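Local coordinates for protein peptidoglycan-binding domain 1 (Burkholderia, PDB 5NM7) that probably degrades bacterial cell-wall peptidoglycan as a modular phage endolysin, joining a peptidoglycan-binding domain to a lysozyme-like catalytic domain, at residues Y16-L21 with A26-D31; M43-T48 with P59-T64; G150-G153 with A159-A162; R119-R124 with Q182-H187. One frame throughout, in Å; residues are numbered along the deposited sequence.

Contact 1 (Y16-L21 with A26-D31). With GLY (glycine), chain D.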
loop_
_atom_site.group_PDB
_atom_site.type_symbol
_atom_site.label_atom_id
_atom_site.label_comp_id
_atom_site.label_asym_id
_atom_site.label_seq_id
_atom_site.Cartn_x
_atom_site.Cartn_y
_atom_site.Cartn_z
ATOM N N TYR A 16 -25.327 11.162 -0.070
ATOM C CA TYR A 16 -25.082 10.833 1.331
ATOM C C TYR A 16 -23.679 11.289 1.755
ATOM O O TYR A 16 -23.513 11.992 2.736
ATOM C CB TYR A 16 -25.276 9.345 1.592
ATOM C CG TYR A 16 -25.067 8.981 3.039
ATOM C CD1 TYR A 16 -26.002 9.362 4.010
ATOM C CD2 TYR A 16 -23.921 8.310 3.459
ATOM C CE1 TYR A 16 -25.813 9.057 5.354
ATOM C CE2 TYR A 16 -23.726 7.995 4.802
ATOM C CZ TYR A 16 -24.678 8.383 5.741
ATOM O OH TYR A 16 -24.492 8.077 7.065
ATOM N N LEU A 17 -22.678 10.985 0.933
ATOM C CA LEU A 17 -21.325 11.505 1.199
ATOM C C LEU A 17 -21.288 13.023 1.302
ATOM O O LEU A 17 -20.676 13.582 2.221
ATOM C CB LEU A 17 -20.355 11.050 0.094
ATOM C CG LEU A 17 -18.927 11.568 0.191
ATOM C CD1 LEU A 17 -18.186 10.972 1.391
ATOM C CD2 LEU A 17 -18.215 11.217 -1.108
ATOM N N GLN A 18 -21.923 13.704 0.362
ATOM C CA GLN A 18 -21.908 15.164 0.323
ATOM C C GLN A 18 -22.533 15.736 1.617
ATOM O O GLN A 18 -21.992 16.649 2.241
ATOM C CB GLN A 18 -22.642 15.665 -0.895
ATOM C CG GLN A 18 -21.896 15.400 -2.198
ATOM C CD GLN A 18 -22.721 15.603 -3.441
ATOM O OE1 GLN A 18 -23.942 15.408 -3.453
ATOM N NE2 GLN A 18 -22.056 15.982 -4.513
ATOM N N ARG A 19 -23.650 15.152 2.041
ATOM C CA ARG A 19 -24.264 15.552 3.333
ATOM C C ARG A 19 -23.332 15.354 4.520
ATOM O O ARG A 19 -23.246 16.238 5.387
ATOM C CB ARG A 19 -25.581 14.813 3.558
ATOM C CG ARG A 19 -26.650 15.301 2.601
ATOM C CD ARG A 19 -28.059 14.876 2.969
ATOM N NE ARG A 19 -28.982 15.692 2.171
ATOM C CZ ARG A 19 -29.588 15.309 1.043
ATOM N NH1 ARG A 19 -29.439 14.076 0.556
ATOM N NH2 ARG A 19 -30.371 16.176 0.398
ATOM N N GLN A 20 -22.613 14.225 4.549
ATOM C CA GLN A 20 -21.657 13.932 5.627
ATOM C C GLN A 20 -20.494 14.933 5.608
ATOM O O GLN A 20 -20.090 15.435 6.656
ATOM C CB GLN A 20 -21.151 12.499 5.537
ATOM C CG GLN A 20 -22.148 11.379 5.763
ATOM C CD GLN A 20 -22.686 11.407 7.183
ATOM O OE1 GLN A 20 -22.113 10.774 8.093
ATOM N NE2 GLN A 20 -23.702 12.164 7.403
ATOM N N LEU A 21 -19.993 15.249 4.417
ATOM C CA LEU A 21 -18.950 16.264 4.291
ATOM C C LEU A 21 -19.426 17.628 4.773
ATOM O O LEU A 21 -18.676 18.352 5.431
ATOM C CB LEU A 21 -18.440 16.353 2.855
ATOM C CG LEU A 21 -17.732 15.072 2.362
ATOM C CD1 LEU A 21 -17.623 15.075 0.853
ATOM C CD2 LEU A 21 -16.342 14.955 2.996
ATOM N N ALA A 26 -17.965 21.114 5.274
ATOM C CA ALA A 26 -17.790 21.456 3.853
ATOM C C ALA A 26 -18.914 22.353 3.331
ATOM O O ALA A 26 -20.003 22.376 3.886
ATOM C CB ALA A 26 -17.742 20.179 2.987
ATOM N N ARG A 27 -18.630 23.065 2.252
ATOM C CA ARG A 27 -19.646 23.784 1.491
ATOM C C ARG A 27 -19.765 23.142 0.118
ATOM O O ARG A 27 -18.864 23.276 -0.722
ATOM C CB ARG A 27 -19.262 25.260 1.388
ATOM C CG ARG A 27 -19.265 25.986 2.736
ATOM C CD ARG A 27 -18.479 27.304 2.697
ATOM N NE ARG A 27 -18.624 28.091 1.444
ATOM C CZ ARG A 27 -17.624 28.715 0.803
ATOM N NH1 ARG A 27 -17.899 29.393 -0.314
ATOM N NH2 ARG A 27 -16.361 28.659 1.235
ATOM N N LEU A 28 -20.890 22.460 -0.116
ATOM C CA LEU A 28 -21.136 21.715 -1.356
ATOM C C LEU A 28 -22.579 21.738 -1.769
ATOM O O LEU A 28 -23.458 21.703 -0.914
ATOM C CB LEU A 28 -20.835 20.222 -1.142
ATOM C CG LEU A 28 -19.384 19.793 -0.987
ATOM C CD1 LEU A 28 -19.330 18.331 -0.569
ATOM C CD2 LEU A 28 -18.635 20.014 -2.297
ATOM N N ASP A 29 -22.800 21.719 -3.079
ATOM C CA ASP A 29 -24.124 21.486 -3.656
ATOM C C ASP A 29 -24.381 19.980 -3.483
ATOM O O ASP A 29 -23.543 19.150 -3.838
ATOM C CB ASP A 29 -24.157 21.894 -5.158
ATOM C CG ASP A 29 -25.506 22.471 -5.601
ATOM O OD1 ASP A 29 -25.544 23.139 -6.666
ATOM O OD2 ASP A 29 -26.530 22.262 -4.905
ATOM N N ILE A 30 -25.533 19.626 -2.928
ATOM C CA ILE A 30 -25.900 18.226 -2.778
ATOM C C ILE A 30 -26.621 17.789 -4.058
ATOM O O ILE A 30 -27.858 17.828 -4.156
ATOM C CB ILE A 30 -26.800 18.002 -1.552
ATOM C CG1 ILE A 30 -26.130 18.532 -0.278
ATOM C CG2 ILE A 30 -27.114 16.523 -1.384
ATOM C CD1 ILE A 30 -27.085 18.700 0.885
ATOM N N ASP A 31 -25.837 17.355 -5.042
ATOM C CA ASP A 31 -26.348 17.003 -6.356
ATOM C C ASP A 31 -26.078 15.552 -6.757
ATOM O O ASP A 31 -26.419 15.186 -7.874
ATOM C CB ASP A 31 -25.735 17.942 -7.392
ATOM C CG ASP A 31 -24.224 17.796 -7.495
ATOM O OD1 ASP A 31 -23.644 17.017 -6.714
ATOM O OD2 ASP A 31 -23.615 18.502 -8.310
HETATM N N GLY D . -21.024 17.969 -7.545
HETATM C CA GLY D . -20.158 18.820 -8.388
HETATM C C GLY D . -18.711 18.667 -7.967
HETATM O O GLY D . -18.382 17.863 -7.081
HETATM O OXT GLY D . -17.859 19.361 -8.528
#

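Contact 2 (M43-T48 with P59-T64). With GLY (glycine), chain C.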
loop_
_atom_site.group_PDB
_atom_site.type_symbol
_atom_site.label_atom_id
_atom_site.label_comp_id
_atom_site.label_asym_id
_atom_site.label_seq_id
_atom_site.Cartn_x
_atom_site.Cartn_y
_atom_site.Cartn_z
ATOM N N MET A 43 -10.710 15.590 -0.028
ATOM C CA MET A 43 -9.301 15.872 0.243
ATOM C C MET A 43 -9.094 16.780 1.447
ATOM O O MET A 43 -8.303 16.470 2.339
ATOM C CB MET A 43 -8.602 16.451 -0.996
ATOM C CG MET A 43 -8.275 15.416 -2.044
ATOM S SD MET A 43 -6.868 15.942 -3.055
ATOM C CE MET A 43 -7.642 17.339 -3.868
ATOM N N ALA A 44 -9.858 17.875 1.512
ATOM C CA ALA A 44 -9.782 18.794 2.624
ATOM C C ALA A 44 -10.174 18.112 3.929
ATOM O O ALA A 44 -9.529 18.297 4.960
ATOM C CB ALA A 44 -10.633 20.043 2.366
ATOM N N PHE A 45 -11.232 17.306 3.902
ATOM C CA PHE A 45 -11.618 16.542 5.073
ATOM C C PHE A 45 -10.509 15.582 5.514
ATOM O O PHE A 45 -10.174 15.485 6.705
ATOM C CB PHE A 45 -12.908 15.742 4.821
ATOM C CG PHE A 45 -13.267 14.832 5.944
ATOM C CD1 PHE A 45 -13.930 15.317 7.074
ATOM C CD2 PHE A 45 -12.907 13.481 5.920
ATOM C CE1 PHE A 45 -14.194 14.473 8.134
ATOM C CE2 PHE A 45 -13.196 12.648 6.971
ATOM C CZ PHE A 45 -13.851 13.144 8.082
ATOM N N GLN A 46 -9.927 14.872 4.557
ATOM C CA GLN A 46 -8.912 13.889 4.902
ATOM C C GLN A 46 -7.701 14.571 5.530
ATOM O O GLN A 46 -7.197 14.129 6.558
ATOM C CB GLN A 46 -8.517 13.102 3.668
ATOM C CG GLN A 46 -9.583 12.120 3.174
ATOM C CD GLN A 46 -9.356 11.661 1.749
ATOM O OE1 GLN A 46 -8.839 12.427 0.916
ATOM N NE2 GLN A 46 -9.751 10.441 1.442
ATOM N N ALA A 47 -7.289 15.674 4.921
ATOM C CA ALA A 47 -6.081 16.386 5.348
ATOM C C ALA A 47 -6.226 16.892 6.751
ATOM O O ALA A 47 -5.323 16.733 7.564
ATOM C CB ALA A 47 -5.753 17.532 4.399
ATOM N N THR A 48 -7.389 17.453 7.059
ATOM C CA THR A 48 -7.607 18.073 8.359
ATOM C C THR A 48 -7.869 17.054 9.468
ATOM O O THR A 48 -7.644 17.377 10.615
ATOM C CB THR A 48 -8.720 19.124 8.315
ATOM O OG1 THR A 48 -9.942 18.524 7.918
ATOM C CG2 THR A 48 -8.366 20.229 7.345
ATOM N N PRO A 59 -13.004 3.105 2.842
ATOM C CA PRO A 59 -13.433 2.669 4.191
ATOM C C PRO A 59 -12.835 3.489 5.329
ATOM O O PRO A 59 -13.495 3.754 6.342
ATOM C CB PRO A 59 -12.989 1.201 4.242
ATOM C CG PRO A 59 -12.763 0.805 2.829
ATOM C CD PRO A 59 -12.358 2.007 2.086
ATOM N N LYS A 60 -11.592 3.938 5.172
ATOM C CA LYS A 60 -10.973 4.754 6.205
ATOM C C LYS A 60 -11.641 6.099 6.322
ATOM O O LYS A 60 -11.891 6.586 7.436
ATOM C CB LYS A 60 -9.466 4.933 5.939
ATOM C CG LYS A 60 -8.717 3.617 5.972
ATOM C CD LYS A 60 -7.278 3.840 5.578
ATOM C CE LYS A 60 -6.510 2.537 5.645
ATOM N NZ LYS A 60 -5.117 2.734 5.165
ATOM N N THR A 61 -11.888 6.738 5.177
ATOM C CA THR A 61 -12.557 8.033 5.186
ATOM C C THR A 61 -13.973 7.894 5.750
ATOM O O THR A 61 -14.373 8.711 6.600
ATOM C CB THR A 61 -12.575 8.662 3.808
ATOM O OG1 THR A 61 -11.211 8.858 3.387
ATOM C CG2 THR A 61 -13.216 10.031 3.841
ATOM N N TRP A 62 -14.690 6.878 5.307
ATOM C CA TRP A 62 -16.049 6.626 5.812
ATOM C C TRP A 62 -16.083 6.457 7.329
ATOM O O TRP A 62 -16.970 7.006 8.006
ATOM C CB TRP A 62 -16.696 5.424 5.150
ATOM C CG TRP A 62 -17.294 5.726 3.831
ATOM C CD1 TRP A 62 -16.954 5.187 2.641
ATOM C CD2 TRP A 62 -18.368 6.630 3.572
ATOM N NE1 TRP A 62 -17.740 5.694 1.651
ATOM C CE2 TRP A 62 -18.633 6.573 2.194
ATOM C CE3 TRP A 62 -19.153 7.457 4.381
ATOM C CZ2 TRP A 62 -19.621 7.333 1.591
ATOM C CZ3 TRP A 62 -20.139 8.203 3.797
ATOM C CH2 TRP A 62 -20.372 8.145 2.408
ATOM N N SER A 63 -15.125 5.714 7.867
ATOM C CA SER A 63 -15.042 5.537 9.305
ATOM C C SER A 63 -14.880 6.869 10.051
ATOM O O SER A 63 -15.556 7.108 11.048
ATOM C CB SER A 63 -13.943 4.519 9.674
ATOM O OG SER A 63 -13.806 4.469 11.072
ATOM N N THR A 64 -14.008 7.754 9.576
ATOM C CA THR A 64 -13.828 9.052 10.229
ATOM C C THR A 64 -15.016 9.951 9.995
ATOM O O THR A 64 -15.466 10.683 10.889
ATOM C CB THR A 64 -12.536 9.738 9.774
ATOM O OG1 THR A 64 -11.461 8.813 10.003
ATOM C CG2 THR A 64 -12.296 11.002 10.571
HETATM N N GLY C . -8.661 7.014 0.831
HETATM C CA GLY C . -8.906 5.566 1.110
HETATM C C GLY C . -9.879 5.314 2.252
HETATM O O GLY C . -9.924 4.185 2.754
HETATM O OXT GLY C . -10.651 6.217 2.636
#

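Contact 3 (G150-G153 with A159-A162)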
loop_
_atom_site.group_PDB
_atom_site.type_symbol
_atom_site.label_atom_id
_atom_site.label_comp_id
_atom_site.label_asym_id
_atom_site.label_seq_id
_atom_site.Cartn_x
_atom_site.Cartn_y
_atom_site.Cartn_z
ATOM N N GLY A 150 -0.092 -21.188 -5.547
ATOM C CA GLY A 150 -0.703 -21.870 -4.395
ATOM C C GLY A 150 -1.328 -20.883 -3.422
ATOM O O GLY A 150 -1.735 -21.258 -2.328
ATOM N N TYR A 151 -1.432 -19.616 -3.808
ATOM C CA TYR A 151 -1.932 -18.564 -2.923
ATOM C C TYR A 151 -3.356 -18.808 -2.454
ATOM O O TYR A 151 -4.222 -19.228 -3.242
ATOM C CB TYR A 151 -1.935 -17.197 -3.623
ATOM C CG TYR A 151 -0.629 -16.848 -4.293
ATOM C CD1 TYR A 151 0.537 -16.700 -3.553
ATOM C CD2 TYR A 151 -0.566 -16.687 -5.677
ATOM C CE1 TYR A 151 1.741 -16.375 -4.173
ATOM C CE2 TYR A 151 0.621 -16.362 -6.311
ATOM C CZ TYR A 151 1.778 -16.231 -5.562
ATOM O OH TYR A 151 2.940 -15.886 -6.201
ATOM N N ALA A 152 -3.612 -18.480 -1.194
ATOM C CA ALA A 152 -4.987 -18.482 -0.650
ATOM C C ALA A 152 -5.553 -17.077 -0.598
ATOM O O ALA A 152 -6.678 -16.854 -0.993
ATOM C CB ALA A 152 -5.005 -19.095 0.734
ATOM N N GLY A 153 -4.775 -16.148 -0.076
ATOM C CA GLY A 153 -5.169 -14.776 0.124
ATOM C C GLY A 153 -5.775 -14.479 1.477
ATOM O O GLY A 153 -6.289 -15.369 2.157
ATOM N N ALA A 159 -2.293 -19.157 7.585
ATOM C CA ALA A 159 -2.239 -20.632 7.721
ATOM C C ALA A 159 -1.068 -21.198 6.919
ATOM O O ALA A 159 -0.316 -22.049 7.411
ATOM C CB ALA A 159 -3.561 -21.280 7.315
ATOM N N ARG A 160 -0.899 -20.717 5.683
ATOM C CA ARG A 160 0.230 -21.130 4.863
ATOM C C ARG A 160 1.565 -20.711 5.516
ATOM O O ARG A 160 2.517 -21.508 5.569
ATOM C CB ARG A 160 0.114 -20.531 3.467
ATOM C CG ARG A 160 -1.080 -21.043 2.681
ATOM C CD ARG A 160 -1.115 -20.412 1.292
ATOM N NE ARG A 160 -0.101 -21.019 0.477
ATOM C CZ ARG A 160 0.676 -20.426 -0.400
ATOM N NH1 ARG A 160 0.665 -19.063 -0.581
ATOM N NH2 ARG A 160 1.512 -21.228 -1.075
ATOM N N LEU A 161 1.639 -19.463 5.970
ATOM C CA LEU A 161 2.836 -18.948 6.637
ATOM C C LEU A 161 3.165 -19.803 7.901
ATOM O O LEU A 161 4.308 -20.224 8.091
ATOM C CB LEU A 161 2.682 -17.499 7.041
ATOM C CG LEU A 161 3.860 -16.865 7.782
ATOM C CD1 LEU A 161 5.135 -16.973 6.986
ATOM C CD2 LEU A 161 3.574 -15.420 8.150
ATOM N N ALA A 162 2.133 -20.090 8.702
ATOM C CA ALA A 162 2.275 -20.848 9.943
ATOM C C ALA A 162 2.875 -22.226 9.636
ATOM O O ALA A 162 3.736 -22.699 10.392
ATOM C CB ALA A 162 0.945 -20.966 10.667
#

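Contact 4 (R119-R124 with Q182-H187)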
loop_
_atom_site.group_PDB
_atom_site.type_symbol
_atom_site.label_atom_id
_atom_site.label_comp_id
_atom_site.label_asym_id
_atom_site.label_seq_id
_atom_site.Cartn_x
_atom_site.Cartn_y
_atom_site.Cartn_z
ATOM N N ARG A 119 5.874 -19.593 -2.178
ATOM C CA ARG A 119 6.466 -20.918 -2.036
ATOM C C ARG A 119 7.726 -21.114 -2.856
ATOM O O ARG A 119 8.604 -21.891 -2.464
ATOM C CB ARG A 119 5.459 -21.997 -2.395
ATOM C CG ARG A 119 5.007 -21.986 -3.831
ATOM C CD ARG A 119 4.005 -23.076 -4.059
ATOM N NE ARG A 119 3.607 -23.143 -5.445
ATOM C CZ ARG A 119 2.545 -23.798 -5.905
ATOM N NH1 ARG A 119 1.764 -24.510 -5.080
ATOM N NH2 ARG A 119 2.257 -23.726 -7.195
ATOM N N HIS A 120 7.795 -20.421 -3.997
ATOM C CA HIS A 120 9.026 -20.468 -4.824
ATOM C C HIS A 120 10.191 -19.704 -4.213
ATOM O O HIS A 120 11.348 -20.093 -4.399
ATOM C CB HIS A 120 8.719 -20.070 -6.269
ATOM C CG HIS A 120 8.510 -18.617 -6.470
ATOM N ND1 HIS A 120 7.385 -17.954 -6.023
ATOM C CD2 HIS A 120 9.282 -17.683 -7.076
ATOM C CE1 HIS A 120 7.489 -16.669 -6.328
ATOM N NE2 HIS A 120 8.615 -16.490 -6.998
ATOM N N ILE A 121 9.914 -18.651 -3.446
ATOM C CA ILE A 121 10.942 -17.989 -2.686
ATOM C C ILE A 121 11.325 -18.818 -1.458
ATOM O O ILE A 121 12.496 -18.825 -1.047
ATOM C CB ILE A 121 10.528 -16.554 -2.267
ATOM C CG1 ILE A 121 10.146 -15.713 -3.500
ATOM C CG2 ILE A 121 11.630 -15.865 -1.494
ATOM C CD1 ILE A 121 11.236 -15.601 -4.558
ATOM N N MET A 122 10.351 -19.482 -0.824
ATOM C CA MET A 122 10.686 -20.389 0.287
ATOM C C MET A 122 11.683 -21.451 -0.197
ATOM O O MET A 122 12.718 -21.662 0.444
ATOM C CB MET A 122 9.455 -21.095 0.840
ATOM C CG MET A 122 9.755 -21.972 2.064
ATOM S SD MET A 122 10.228 -21.024 3.487
ATOM C CE MET A 122 9.972 -22.226 4.802
ATOM N N TYR A 123 11.361 -22.076 -1.319
ATOM C CA TYR A 123 12.250 -23.029 -1.983
ATOM C C TYR A 123 13.679 -22.464 -2.089
ATOM O O TYR A 123 14.664 -23.098 -1.681
ATOM C CB TYR A 123 11.701 -23.366 -3.373
ATOM C CG TYR A 123 12.552 -24.360 -4.128
ATOM C CD1 TYR A 123 12.593 -25.711 -3.748
ATOM C CD2 TYR A 123 13.343 -23.953 -5.202
ATOM C CE1 TYR A 123 13.381 -26.634 -4.428
ATOM C CE2 TYR A 123 14.132 -24.869 -5.891
ATOM C CZ TYR A 123 14.145 -26.202 -5.501
ATOM O OH TYR A 123 14.926 -27.110 -6.181
ATOM N N ARG A 124 13.761 -21.235 -2.576
ATOM C CA ARG A 124 15.024 -20.546 -2.764
ATOM C C ARG A 124 15.776 -20.289 -1.444
ATOM O O ARG A 124 16.998 -20.482 -1.370
ATOM C CB ARG A 124 14.736 -19.221 -3.473
ATOM C CG ARG A 124 15.811 -18.700 -4.377
ATOM C CD ARG A 124 15.313 -17.455 -5.124
ATOM N NE ARG A 124 16.474 -16.597 -5.294
ATOM C CZ ARG A 124 17.425 -16.755 -6.222
ATOM N NH1 ARG A 124 17.338 -17.697 -7.159
ATOM N NH2 ARG A 124 18.466 -15.926 -6.228
ATOM N N GLN A 182 3.752 -4.613 0.216
ATOM C CA GLN A 182 4.101 -5.983 -0.080
ATOM C C GLN A 182 5.606 -6.168 -0.315
ATOM O O GLN A 182 6.034 -6.687 -1.361
ATOM C CB GLN A 182 3.221 -6.517 -1.211
ATOM C CG GLN A 182 1.777 -6.685 -0.772
ATOM C CD GLN A 182 1.621 -7.844 0.206
ATOM O OE1 GLN A 182 1.672 -8.996 -0.211
ATOM N NE2 GLN A 182 1.488 -7.551 1.477
ATOM N N ILE A 183 6.375 -5.689 0.652
ATOM C CA ILE A 183 7.836 -5.820 0.598
ATOM C C ILE A 183 8.200 -7.231 1.033
ATOM O O ILE A 183 7.756 -7.700 2.105
ATOM C CB ILE A 183 8.513 -4.750 1.434
ATOM C CG1 ILE A 183 8.095 -3.340 0.991
ATOM C CG2 ILE A 183 10.032 -4.925 1.395
ATOM C CD1 ILE A 183 8.391 -2.988 -0.451
ATOM N N MET A 184 8.997 -7.926 0.208
ATOM C CA MET A 184 9.458 -9.250 0.567
ATOM C C MET A 184 10.372 -9.234 1.779
ATOM O O MET A 184 11.296 -8.432 1.885
ATOM C CB MET A 184 10.153 -9.915 -0.588
ATOM C CG MET A 184 9.252 -10.255 -1.760
ATOM S SD MET A 184 7.978 -11.464 -1.380
ATOM C CE MET A 184 8.888 -12.883 -0.794
ATOM N N GLY A 185 10.125 -10.152 2.705
ATOM C CA GLY A 185 10.887 -10.250 3.908
ATOM C C GLY A 185 12.399 -10.472 3.671
ATOM O O GLY A 185 13.196 -10.017 4.478
ATOM N N PHE A 186 12.762 -11.116 2.565
ATOM C CA PHE A 186 14.181 -11.376 2.304
ATOM C C PHE A 186 15.015 -10.110 2.082
ATOM O O PHE A 186 16.274 -10.173 2.124
ATOM C CB PHE A 186 14.382 -12.370 1.176
ATOM C CG PHE A 186 13.990 -11.890 -0.197
ATOM C CD1 PHE A 186 14.764 -10.957 -0.890
ATOM C CD2 PHE A 186 12.878 -12.409 -0.829
ATOM C CE1 PHE A 186 14.393 -10.539 -2.164
ATOM C CE2 PHE A 186 12.503 -12.006 -2.095
ATOM C CZ PHE A 186 13.261 -11.070 -2.767
ATOM N N HIS A 187 14.365 -8.978 1.885
ATOM C CA HIS A 187 15.066 -7.691 1.830
ATOM C C HIS A 187 15.514 -7.149 3.181
ATOM O O HIS A 187 16.133 -6.098 3.228
ATOM C CB HIS A 187 14.212 -6.645 1.071
ATOM C CG HIS A 187 14.104 -6.907 -0.392
ATOM N ND1 HIS A 187 15.136 -6.653 -1.277
ATOM C CD2 HIS A 187 13.099 -7.425 -1.125
ATOM C CE1 HIS A 187 14.770 -7.015 -2.489
ATOM N NE2 HIS A 187 13.531 -7.475 -2.431
#

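Contact 1 (Y16-L21 with A26-D31)
Q18 reaches from helix 12-23 of the putative peptidoglycan-binding domain across to D31 in the loop that follows, and its whole length is used on the way. CB and CG pass beside L28, whose CD1 lies 4.2 Å from CG. Beyond CG the chain stays extended (chi2 167°), which carries the amide to D31. CD is equally far, 3.7 Å, from D29 O and D31 OD1. At the tip the two branches part: NE2 donates to D31 OD1 at 2.9 Å, close to the amide plane and nearly along the C-O axis of the acceptor, while OE1 accepts a weak bond from D31 N, 3.1 Å away, and another bond from A32 N. NE2 also bonds T38 OG1.

On one flank, I30 lays CG2 over the centre of the R19 guanidinium, 3.7 Å from CZ. Towards the end of the helix, A26 N returns to L21 O at 2.9 Å, and L21 CD1 meets L28 CD1 at 3.9 Å.

Q18 and D31 both line a glycine pocket of the domain. The ammonium nitrogen of the ligand lies 2.8 Å from D31 OD2 and makes a weak bond to OD1. Q18 thus positions the residue that bonds the ligand: with I33 N also bonding OD1, the carboxylate is held in place, and its negative charge is probably balanced by the ammonium group.

Contact 2 (M43-T48 with P59-T64)
The glycine pocket at the N-terminal end of helix 59-67, in the peptidoglycan-binding domain, is where Q46 of helix 36-48 meets T61. Q46 NE2 donates to T61 OG1 at 2.9 Å, nearly straight (171°) and in the plane of the amide. The chain of Q46 is extended beyond CG and meets T61 at about a right angle. Because NE2 supplies the hydrogen, T61 OG1 can turn its own proton to the ligand, and it donates to OXT of the glycine at 2.8 Å. T61 N bonds the same oxygen, and the other carboxylate oxygen, O of the bound glycine, accepts from K60 N. Two backbone N-H groups in the first turn thus hold the carboxylate, where the positive end of the helix dipole would probably favour it. D54 and I56 bind the ligand too, and Q46 is tied to D54 OD1 through NE2 and to G55 N through OE1.

Next to this polar bridge F45 covers the apolar side of the same turns. With CG anti to the backbone N (chi1 174°), its ring extends between T61 and T64; CZ comes to 3.6 Å from T64 CG2 and CD2 to 4.0 Å from T61 CG2. The hydroxyl of T64 is engaged elsewhere, with R69 O.

The short segments cross at 75°, their axes 10.9 Å apart at closest approach. L21 of helix 12-23 packs on F45 and L17 on W62, so all three helices of the domain converge here, while K60 extends outward to a salt bridge with E207 of helix 207-219.

Contact 3 (G150-G153 with A159-A162)
R160 projects from helix 156-167 with chi1 at -65° and a straight chi2, then bends at chi3 (75°), and that turn lays one face of its guanidinium against the carbonyl of G150. G150 O lies over the centre of the group, 3.2 Å from R160 CZ. It stands above the plane and not at its rim, so no hydrogen bond forms with NE or NH2 although both are close. Y151 follows along the same face: its CA is 3.5 Å from R160 NH1, and its ring stands almost perpendicular to the guanidinium. Further back, A152 CB rests 4.1 Å from R160 CD.

R160 NH1 makes a salt bridge to E157 OE1, and NH2 bonds A142 O. E157 also accepts from A152 N and G153 N, so a single glutamate at the start of the helix holds both the arginine and the loop, within the lysozyme-like N-acetylmuramidase part of the protein. Y151 OH, meanwhile, is bonded to E118.

With both terminal nitrogens engaged elsewhere, the guanidinium meets the loop through a face, and the dipole of the G150 carbonyl probably attracts the positive group it lies over.

Contact 4 (R119-R124 with Q182-H187)
I121, on the first turn of helix 119-128, sets its CG2 methyl against the ring of F186, 3.7 Å from CD2 and 4.0 Å from CE2. The two side chains cross at about a right angle. CG2 is anti to the backbone N, an outcome of chi1 at -56°, and the other branch, CG1, is turned back over one face of the H120 imidazole. M184 supplies the third member of the cluster. Its chain folds at chi2 and chi3, bringing the CE methyl against I121, where it stands 4.1 Å from both CG1 and CG2. The same methyl is 3.9 Å from F186 CE2, so isoleucine, methionine and phenylalanine touch one another pairwise.

M184 belongs to strand 183-184, an outermost strand of the small three-stranded antiparallel sheet in this lysozyme-like domain. At its start, Q182 and I183 both face W178 in a G1 beta bulge; just after it, the backbone of G185 bonds T176, and a turn closed by H187 N and M184 O (3.1 Å) brings F186 round to the same side as M184. The other outermost strand, 115-117, runs almost directly into helix 119-128, so the contact joins that helix to the opposite edge strand and the turn after it.

Only about 107 Å² is buried between the segments, and the atoms that meet are those of apolar side chains, with no hydrogen bond across. F186 also leans on E174 of helix 169-174, the helix that receives M122. F186 CE1 lies over one face of the H187 ring, which in turn meets F217 edge-to-face.

From the N terminus, contact 1 folds the loop after helix 12-23 back onto that helix, and contact 2 then closes the ten-residue loop joining helices 36-48 and 59-67. The two are in series but touch, helix 12-23 packing on both helices of contact 2, and each borders its own bound glycine in the binding domain. In the muramidase domain contact 4 closes a long excursion of 57 residues from helix 119-128 to strand 183-184. Contact 3, a short closure onto helix 156-167, is nested within it, and R119 touches both G150 and R160. The two pairs stay apart: contacts 2 and 4 come no nearer than about 13 Å between nearest atoms.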